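Local structure of dihydroneopterin triphosphate diphosphatase (Escherichia coli O157:H7, 5U7H) at the nickel (II) ion site. The protein hydrolyses dihydroneopterin triphosphate to dihydroneopterin monophosphate and pyrophosphate, a step of folate biosynthesis, and can also cleave nucleoside triphosphates, dATP preferentially. Coordinates in Å, arbitrary orientation; residue numbers count along the deposited sequence, not the author numbering.

The nickel (II) ion site. Residues 29, 37, 40-42, 44, 55-56, 59-60, 117-118. With NI (nickel (II) ion), chain B; NI (nickel (II) ion), chain C; NI (nickel (II) ion), chain D; NI (nickel (II) ion), chain E; SO4 (sulfate ion), chain F.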
ATOM      1  N   ARG A  29      -7.049  -0.990  -8.336  1.00 15.79           N
ATOM      2  CA  ARG A  29      -6.745  -2.403  -8.509  1.00 18.15           C
ATOM      3  C   ARG A  29      -7.334  -2.951  -9.812  1.00 27.02           C
ATOM      4  O   ARG A  29      -8.328  -2.443 -10.343  1.00 19.32           O
ATOM      5  CB  ARG A  29      -7.265  -3.208  -7.313  1.00 18.05           C
ATOM      6  CG  ARG A  29      -6.445  -3.023  -6.045  1.00 16.68           C
ATOM      7  CD  ARG A  29      -6.771  -4.116  -5.040  1.00 25.33           C
ATOM      8  NE  ARG A  29      -6.264  -5.411  -5.473  1.00 24.10           N
ATOM      9  CZ  ARG A  29      -4.982  -5.759  -5.425  1.00 31.65           C
ATOM     10  NH1 ARG A  29      -4.071  -4.906  -4.959  1.00 28.06           N
ATOM     11  NH2 ARG A  29      -4.605  -6.964  -5.835  1.00 34.74           N
ATOM     12  N   GLN A  37      -6.222   2.051  -3.668  1.00 13.35           N
ATOM     13  CA  GLN A  37      -5.381   1.769  -2.513  1.00 17.29           C
ATOM     14  C   GLN A  37      -4.036   2.470  -2.618  1.00 18.45           C
ATOM     15  O   GLN A  37      -3.613   2.893  -3.695  1.00 18.16           O
ATOM     16  CB  GLN A  37      -5.128   0.274  -2.381  1.00 14.48           C
ATOM     17  CG  GLN A  37      -4.565  -0.337  -3.650  1.00 15.53           C
ATOM     18  CD  GLN A  37      -4.011  -1.730  -3.418  1.00 19.56           C
ATOM     19  OE1 GLN A  37      -3.522  -2.390  -4.342  1.00 20.32           O
ATOM     20  NE2 GLN A  37      -4.087  -2.186  -2.172  1.00 20.30           N
ATOM     21  N   THR A  40       0.105  -2.041  -1.497  1.00 17.71           N
ATOM     22  CA  THR A  40       0.201  -3.204  -0.619  1.00 18.41           C
ATOM     23  C   THR A  40       0.875  -4.350  -1.359  1.00 16.16           C
ATOM     24  O   THR A  40       0.946  -4.359  -2.587  1.00 17.21           O
ATOM     25  CB  THR A  40      -1.163  -3.669  -0.078  1.00 19.58           C
ATOM     26  OG1 THR A  40      -1.925  -4.307  -1.115  1.00 19.90           O
ATOM     27  CG2 THR A  40      -1.939  -2.497   0.481  1.00 18.69           C
ATOM     28  N   GLY A  41       1.392  -5.312  -0.588  1.00 15.47           N
ATOM     29  CA  GLY A  41       1.993  -6.507  -1.152  1.00 13.28           C
ATOM     30  C   GLY A  41       2.294  -7.597  -0.137  1.00 15.94           C
ATOM     31  O   GLY A  41       2.519  -7.316   1.049  1.00 13.62           O
ATOM     32  N   SER A  42       2.295  -8.851  -0.591  1.00 18.97           N
ATOM     33  CA  SER A  42       2.608  -9.961   0.298  1.00 17.55           C
ATOM     34  C   SER A  42       4.088  -9.947   0.635  1.00 16.10           C
ATOM     35  O   SER A  42       4.930  -9.688  -0.224  1.00 18.41           O
ATOM     36  CB  SER A  42       2.235 -11.305  -0.341  1.00 14.17           C
ATOM     37  OG  SER A  42       0.831 -11.475  -0.396  1.00 18.20           O
ATOM     38  N   GLU A  44       7.212 -12.089   1.155  1.00 30.37           N
ATOM     39  CA  GLU A  44       7.608 -13.411   0.692  1.00 24.48           C
ATOM     40  C   GLU A  44       8.523 -14.100   1.701  1.00 26.62           C
ATOM     41  O   GLU A  44       9.153 -13.465   2.549  1.00 18.45           O
ATOM     42  CB  GLU A  44       8.313 -13.339  -0.668  1.00 30.00           C
ATOM     43  CG  GLU A  44       7.606 -12.482  -1.726  1.00 29.14           C
ATOM     44  CD  GLU A  44       6.424 -13.183  -2.395  1.00 43.38           C
ATOM     45  OE1 GLU A  44       6.022 -14.275  -1.935  1.00 45.93           O
ATOM     46  OE2 GLU A  44       5.891 -12.636  -3.387  1.00 46.03           O
ATOM     47  N   ARG A  55      10.599  -3.554  -2.050  1.00 23.89           N
ATOM     48  CA  ARG A  55      10.442  -4.297  -3.298  1.00 21.59           C
ATOM     49  C   ARG A  55       9.122  -3.949  -3.975  1.00 25.97           C
ATOM     50  O   ARG A  55       9.091  -3.632  -5.170  1.00 22.61           O
ATOM     51  CB  ARG A  55      10.536  -5.800  -3.044  1.00 23.26           C
ATOM     52  CG  ARG A  55      10.382  -6.616  -4.315  1.00 19.11           C
ATOM     53  CD  ARG A  55      10.350  -8.125  -4.059  1.00 25.14           C
ATOM     54  NE  ARG A  55       9.552  -8.482  -2.900  1.00 20.93           N
ATOM     55  CZ  ARG A  55       8.228  -8.413  -2.838  1.00 21.56           C
ATOM     56  NH1 ARG A  55       7.515  -8.004  -3.878  1.00 21.22           N
ATOM     57  NH2 ARG A  55       7.616  -8.754  -1.718  1.00 22.21           N
ATOM     58  N   GLU A  56       8.015  -3.979  -3.216  1.00 21.12           N
ATOM     59  CA  GLU A  56       6.715  -3.676  -3.804  1.00 17.57           C
ATOM     60  C   GLU A  56       6.629  -2.226  -4.280  1.00 18.05           C
ATOM     61  O   GLU A  56       5.976  -1.940  -5.285  1.00 16.07           O
ATOM     62  CB  GLU A  56       5.597  -3.990  -2.813  1.00 17.04           C
ATOM     63  CG  GLU A  56       5.432  -5.485  -2.529  1.00 15.67           C
ATOM     64  CD  GLU A  56       4.721  -6.268  -3.641  1.00 14.85           C
ATOM     65  OE1 GLU A  56       4.058  -5.658  -4.501  1.00 17.70           O
ATOM     66  OE2 GLU A  56       4.820  -7.520  -3.632  1.00 21.26           O
ATOM     67  N   GLU A  59       8.350  -2.365  -7.609  1.00 23.90           N
ATOM     68  CA  GLU A  59       7.529  -3.096  -8.574  1.00 24.99           C
ATOM     69  C   GLU A  59       6.301  -2.291  -8.990  1.00 26.25           C
ATOM     70  O   GLU A  59       6.038  -2.114 -10.182  1.00 29.17           O
ATOM     71  CB  GLU A  59       7.090  -4.439  -7.982  1.00 23.11           C
ATOM     72  CG  GLU A  59       8.201  -5.460  -7.783  1.00 22.63           C
ATOM     73  CD  GLU A  59       7.714  -6.746  -7.105  1.00 32.00           C
ATOM     74  OE1 GLU A  59       6.508  -6.832  -6.743  1.00 28.83           O
ATOM     75  OE2 GLU A  59       8.546  -7.669  -6.933  1.00 29.35           O
ATOM     76  N   GLU A  60       5.542  -1.787  -8.014  1.00 21.49           N
ATOM     77  CA  GLU A  60       4.212  -1.252  -8.275  1.00 15.74           C
ATOM     78  C   GLU A  60       4.214   0.195  -8.774  1.00 23.73           C
ATOM     79  O   GLU A  60       3.334   0.560  -9.557  1.00 22.19           O
ATOM     80  CB  GLU A  60       3.363  -1.364  -7.015  1.00 19.75           C
ATOM     81  CG  GLU A  60       3.236  -2.806  -6.554  1.00 16.10           C
ATOM     82  CD  GLU A  60       2.002  -3.067  -5.738  1.00 20.22           C
ATOM     83  OE1 GLU A  60       1.280  -2.096  -5.444  1.00 20.08           O
ATOM     84  OE2 GLU A  60       1.758  -4.255  -5.393  1.00 20.64           O
ATOM     85  N   GLU A 117       0.820  -3.047 -11.535  1.00 32.92           N
ATOM     86  CA  GLU A 117      -0.201  -3.897 -10.925  1.00 27.50           C
ATOM     87  C   GLU A 117      -1.594  -3.268 -10.948  1.00 28.46           C
ATOM     88  O   GLU A 117      -2.550  -3.894 -10.474  1.00 29.69           O
ATOM     89  CB  GLU A 117       0.222  -4.220  -9.478  1.00 28.61           C
ATOM     90  CG  GLU A 117      -0.595  -5.275  -8.688  1.00 27.06           C
ATOM     91  CD  GLU A 117      -0.037  -5.474  -7.267  1.00 29.77           C
ATOM     92  OE1 GLU A 117      -0.695  -5.054  -6.257  1.00 20.94           O
ATOM     93  OE2 GLU A 117       1.083  -6.046  -7.181  1.00 24.39           O
ATOM     94  N   HIS A 118      -1.747  -2.065 -11.498  1.00 20.85           N
ATOM     95  CA  HIS A 118      -2.978  -1.310 -11.332  1.00 23.03           C
ATOM     96  C   HIS A 118      -3.461  -0.785 -12.681  1.00 23.28           C
ATOM     97  O   HIS A 118      -2.763  -0.865 -13.689  1.00 27.00           O
ATOM     98  CB  HIS A 118      -2.781  -0.158 -10.323  1.00 21.37           C
ATOM     99  CG  HIS A 118      -2.555  -0.631  -8.915  1.00 18.46           C
ATOM    100  ND1 HIS A 118      -1.319  -1.032  -8.451  1.00 22.97           N
ATOM    101  CD2 HIS A 118      -3.418  -0.810  -7.886  1.00 16.44           C
ATOM    102  CE1 HIS A 118      -1.424  -1.421  -7.191  1.00 21.00           C
ATOM    103  NE2 HIS A 118      -2.684  -1.290  -6.820  1.00 19.55           N
TER
HETATM  104 NI    NI B 204       2.557  -6.044  -5.784  1.00 21.08          NI
HETATM  105 NI    NI C 205       0.165  -4.859  -4.311  1.00 18.72          NI
HETATM  106 NI    NI D 206       3.732  -9.017  -4.452  1.00 22.86          NI
HETATM  107 NI    NI E 207       1.739  -9.276  -6.804  1.00 27.14          NI
HETATM  108  S   SO4 F 202       0.740  -8.081  -4.178  1.00 20.33           S
HETATM  109  O1  SO4 F 202      -0.338  -8.157  -3.196  1.00 19.98           O
HETATM  110  O2  SO4 F 202       0.345  -8.781  -5.411  1.00 21.49           O
HETATM  111  O3  SO4 F 202       1.043  -6.659  -4.501  1.00 16.06           O
HETATM  112  O4  SO4 F 202       1.931  -8.714  -3.636  1.00 14.20           O
HETATM  113  O   HOH W   1       3.291  -7.931  -6.107  1.00 20.14           O
HETATM  114  O   HOH W   2       4.113  -5.716  -7.161  1.00 17.32           O
HETATM  115  O   HOH W   3      -1.519  -5.469  -3.459  1.00 19.65           O
HETATM  116  O   HOH W   4      -0.691  -3.027  -4.052  1.00 17.15           O
HETATM  117  O   HOH W   5       5.478  -9.311  -5.420  1.00 22.78           O
HETATM  118  O   HOH W   6       2.861 -10.709  -5.594  1.00 22.97           O
HETATM  119  O   HOH W   7       4.617 -10.291  -2.961  1.00 18.34           O
HETATM  120  O   HOH W   8       1.067  -7.989  -8.312  1.00 23.25           O
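Helix 49-61 of the Nudix box lies across from the extended strand 39-42, so that three glutamates of the helix face the backbone of Thr40, Gly41 and Ser42 over a cluster of four nickel ions. This is the catalytic metal site, where Glu56, Glu60 and Glu117 would hold magnesium in the working enzyme; the additional ions may reflect the nickel and sulfate present. The sulfate, a common crystallisation additive, may sit where a substrate phosphate would. Carboxylates suit the site because each can bridge two cations. Glu60, extended beyond CG, bridges through one atom: OE2 binds NI (chain B) and NI (chain C), which stand 3.0 Å apart, while OE1 meets water 4. Glu117 straddles the same pair: its chain is extended, and the carboxylate is turned (chi3 109°) so that OE2 meets NI (chain B) and OE1 NI (chain C). Glu56 bends at chi2 (-77°), putting OE1 on NI (chain B) and OE2 on NI (chain D). Sulfate O3 also bridges the first pair; two waters finish the near-octahedral shell of NI (chain B), and two others with Thr40 O, at 2.0 Å, that of NI (chain C). NI (chain E) has an irregular shell of sulfate O2 and waters. Gly41, lacking a side chain, lets the sulfate pack against its CA, and Ser42 N donates at 3.1 Å to sulfate O4, itself bound with waters to near-octahedral NI (chain D). Arg55 bends at chi3 to reach Glu56 OE2 with NH1 (2.7 Å) from above the carboxylate plane; its charge may temper that of the glutamates. Glu59 OE1 holds water 2, a ligand of NI (chain B). The amide of Gln37 suits a double role: OE1 accepts from His118 NE2 on an in-plane lone pair (2.8 Å) and from Arg29 NH1 above the amide plane, while NE2 donates to Thr40 OG1. That hydroxyl, flanked by the backbone N and carbonyl carbon (chi1 73°), also meets metal-bound water 3 at 2.6 Å.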